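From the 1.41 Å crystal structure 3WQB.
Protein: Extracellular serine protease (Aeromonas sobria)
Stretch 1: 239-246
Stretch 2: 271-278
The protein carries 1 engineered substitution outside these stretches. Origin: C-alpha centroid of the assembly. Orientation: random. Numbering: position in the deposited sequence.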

# COMPACT_ATOMS: atom_id res chain seq x y z
N LEU A 239 -7.32 -17.19 5.61
CA LEU A 239 -6.10 -16.45 5.33
C LEU A 239 -6.36 -15.47 4.20
O LEU A 239 -7.16 -15.75 3.32
N PRO A 240 -5.67 -14.31 4.21
CA PRO A 240 -5.91 -13.36 3.13
C PRO A 240 -5.54 -13.94 1.77
O PRO A 240 -4.53 -14.65 1.64
N PHE A 241 -6.33 -13.63 0.75
CA PHE A 241 -5.95 -13.99 -0.60
C PHE A 241 -4.76 -13.11 -1.00
O PHE A 241 -3.73 -13.59 -1.48
N GLU A 242 -4.89 -11.81 -0.77
CA GLU A 242 -3.78 -10.88 -0.96
C GLU A 242 -3.09 -10.57 0.36
O GLU A 242 -3.60 -9.83 1.19
N ASN A 243 -1.93 -11.18 0.56
CA ASN A 243 -1.02 -10.74 1.59
C ASN A 243 -0.41 -9.43 1.11
O ASN A 243 -0.07 -9.30 -0.07
N SER A 244 -0.31 -8.45 2.01
CA SER A 244 0.20 -7.12 1.65
C SER A 244 1.68 -7.04 1.26
O SER A 244 2.15 -5.99 0.80
N ASN A 245 2.42 -8.13 1.45
CA ASN A 245 3.80 -8.23 0.95
C ASN A 245 3.88 -8.63 -0.53
O ASN A 245 4.97 -8.64 -1.10
N LEU A 246 2.75 -8.98 -1.16
CA LEU A 246 2.82 -9.39 -2.57
C LEU A 246 3.16 -8.26 -3.53
O LEU A 246 3.89 -8.46 -4.50
N SER A 271 -9.95 -5.94 3.74
CA SER A 271 -8.57 -5.42 3.86
C SER A 271 -7.49 -6.47 3.71
O SER A 271 -7.53 -7.51 4.36
N SER A 272 -6.50 -6.17 2.87
CA SER A 272 -5.28 -6.97 2.86
C SER A 272 -4.55 -6.79 4.18
O SER A 272 -4.74 -5.80 4.88
N VAL A 273 -3.72 -7.78 4.53
CA VAL A 273 -3.00 -7.79 5.80
C VAL A 273 -1.66 -8.46 5.58
O VAL A 273 -1.45 -9.12 4.56
N GLY A 274 -0.74 -8.27 6.52
CA GLY A 274 0.59 -8.88 6.41
C GLY A 274 1.58 -8.26 7.37
O GLY A 274 1.28 -7.30 8.08
N SER A 275 2.78 -8.84 7.41
CA SER A 275 3.81 -8.40 8.35
C SER A 275 4.32 -6.99 8.09
O SER A 275 4.98 -6.39 8.96
N ASN A 276 4.03 -6.47 6.90
CA ASN A 276 4.43 -5.12 6.52
C ASN A 276 3.40 -4.03 6.78
O ASN A 276 3.67 -2.88 6.50
N ILE A 277 2.26 -4.39 7.36
CA ILE A 277 1.30 -3.38 7.84
C ILE A 277 1.96 -2.63 8.99
O ILE A 277 2.55 -3.24 9.88
N PHE A 278 1.88 -1.30 8.97
CA PHE A 278 2.40 -0.49 10.06
C PHE A 278 1.30 -0.08 11.03
O PHE A 278 1.49 -0.15 12.26

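The two stretches meet along a largely polar seam that buries 442 Å² in all, with Ser244 its most heavily covered residue. Leu239 lies at the start of stretch 1 with its CA-to-CB bond directed away, and its m,t side chain makes no contact with stretch 2. The apolar part of the interface begins at Pro240, which points toward the other stretch and sets CG of its C-gamma endo ring 3.7 Å from CG2 of Val273. Val273 (m) has its CA-to-CB bond directed away, yet this methyl still reaches the proline. Phe241 (t) leaves sideways, its end leading off, and takes no part.

Glu242 leaves the backbone sideways, but its extended t,t start, with chi3 at -90°, brings the carboxylate to Ser272. That serine points toward stretch 1 in the m rotamer, and its OG donates a hydrogen bond to Glu242 OE2 at 2.8 Å. Nearby, the amide N of Val273 is buried without a partner; Glu242 O lies 3.9 Å away from it.

Asn243 (t) directs its CA-to-CB bond away, although the end of the side chain comes nearer. Its OD1 accepts a 2.9 Å hydrogen bond from Asn245 N, bracing the type I turn from Asn243 to Leu246, while ND2 donates to a water at 2.9 Å. The same water accepts from Ser275 N at 2.9 Å and so links the side chain of one stretch to the backbone of the other.

Ser244 points toward stretch 2. Its N donates to Val273 O at 2.9 Å with a nearly straight angle of 168°. In the p rotamer, its OG donates to Asn276 OD1 at 2.7 Å, and Asn276 ND2 returns a 2.9 Å bond to Ser244 O. Asn276, also p and pointing toward stretch 1, thus uses both ends of its amide to grip one residue. CD1 of Ile277 (m,m) packs 3.5 Å from Ser244 OG. The close approach requires Gly274: a CB there would lie 2.5 Å from Ser244 OG and 2.8 Å from Asn243 OD1, clashing with both.

Asn245 has an off-well chi1 of -94°; its CA-to-CB bond points sideways, but the end of its side chain comes nearer to stretch 2. Its OD1 lies 3.2 Å from Asn276 CG, and its ND2 is 3.1 Å from OG of Ser275 (p). Leu246 (m,t) closes the stretch beyond reach of the interface, its N bonded to Asn243 O at 3.0 Å across the turn.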

# COMPACT_ATOMS: atom_id res chain seq x y z
CB LEU A 239 -5.00 -17.42 4.92
CG LEU A 239 -4.54 -18.38 6.02
CD1 LEU A 239 -3.58 -19.42 5.48
CD2 LEU A 239 -3.88 -17.62 7.16
CB PRO A 240 -4.98 -12.20 3.49
CG PRO A 240 -3.88 -12.85 4.28
CD PRO A 240 -4.61 -13.86 5.12
CB PHE A 241 -7.15 -13.83 -1.53
CG PHE A 241 -7.01 -14.51 -2.88
CD1 PHE A 241 -6.37 -15.75 -3.01
CD2 PHE A 241 -7.55 -13.91 -4.01
CE1 PHE A 241 -6.28 -16.36 -4.27
CE2 PHE A 241 -7.45 -14.52 -5.27
CZ PHE A 241 -6.82 -15.76 -5.39
CB GLU A 242 -4.29 -9.60 -1.60
CG GLU A 242 -3.23 -8.58 -1.92
CD GLU A 242 -3.78 -7.50 -2.78
OE1 GLU A 242 -3.70 -7.65 -4.01
OE2 GLU A 242 -4.31 -6.52 -2.22
CB ASN A 243 0.04 -11.80 1.82
CG ASN A 243 0.95 -11.47 2.97
OD1 ASN A 243 1.76 -10.55 2.88
ND2 ASN A 243 0.84 -12.23 4.05
CB SER A 244 -0.13 -6.13 2.77
OG SER A 244 0.35 -6.58 4.02
CB ASN A 245 4.64 -9.20 1.80
CG ASN A 245 5.43 -8.50 2.91
OD1 ASN A 245 5.93 -7.40 2.72
ND2 ASN A 245 5.58 -9.18 4.04
CB LEU A 246 1.55 -10.11 -3.03
CG LEU A 246 1.24 -11.45 -2.37
CD1 LEU A 246 -0.10 -11.98 -2.89
CD2 LEU A 246 2.36 -12.45 -2.59
CB SER A 271 -8.36 -4.73 5.21
OG SER A 271 -7.12 -4.02 5.22
CB SER A 272 -4.39 -6.57 1.68
OG SER A 272 -5.06 -6.82 0.45
CB VAL A 273 -3.78 -8.54 6.92
CG1 VAL A 273 -5.14 -7.87 7.17
CG2 VAL A 273 -3.96 -10.03 6.61
CB SER A 275 4.98 -9.38 8.36
OG SER A 275 5.61 -9.44 7.09
CB ASN A 276 4.87 -5.07 5.05
CG ASN A 276 3.78 -5.48 4.10
OD1 ASN A 276 2.99 -6.38 4.38
ND2 ASN A 276 3.76 -4.85 2.93
CB ILE A 277 -0.03 -4.02 8.30
CG1 ILE A 277 -0.69 -4.79 7.15
CG2 ILE A 277 -0.98 -2.97 8.88
CD1 ILE A 277 -1.00 -3.96 5.89
CB PHE A 278 3.14 0.74 9.52
CG PHE A 278 4.01 1.43 10.54
CD1 PHE A 278 5.27 0.93 10.82
CD2 PHE A 278 3.54 2.53 11.25
CE1 PHE A 278 6.08 1.54 11.78
CE2 PHE A 278 4.35 3.15 12.22
CZ PHE A 278 5.61 2.64 12.48
O HOH W 1 2.85 -11.35 5.98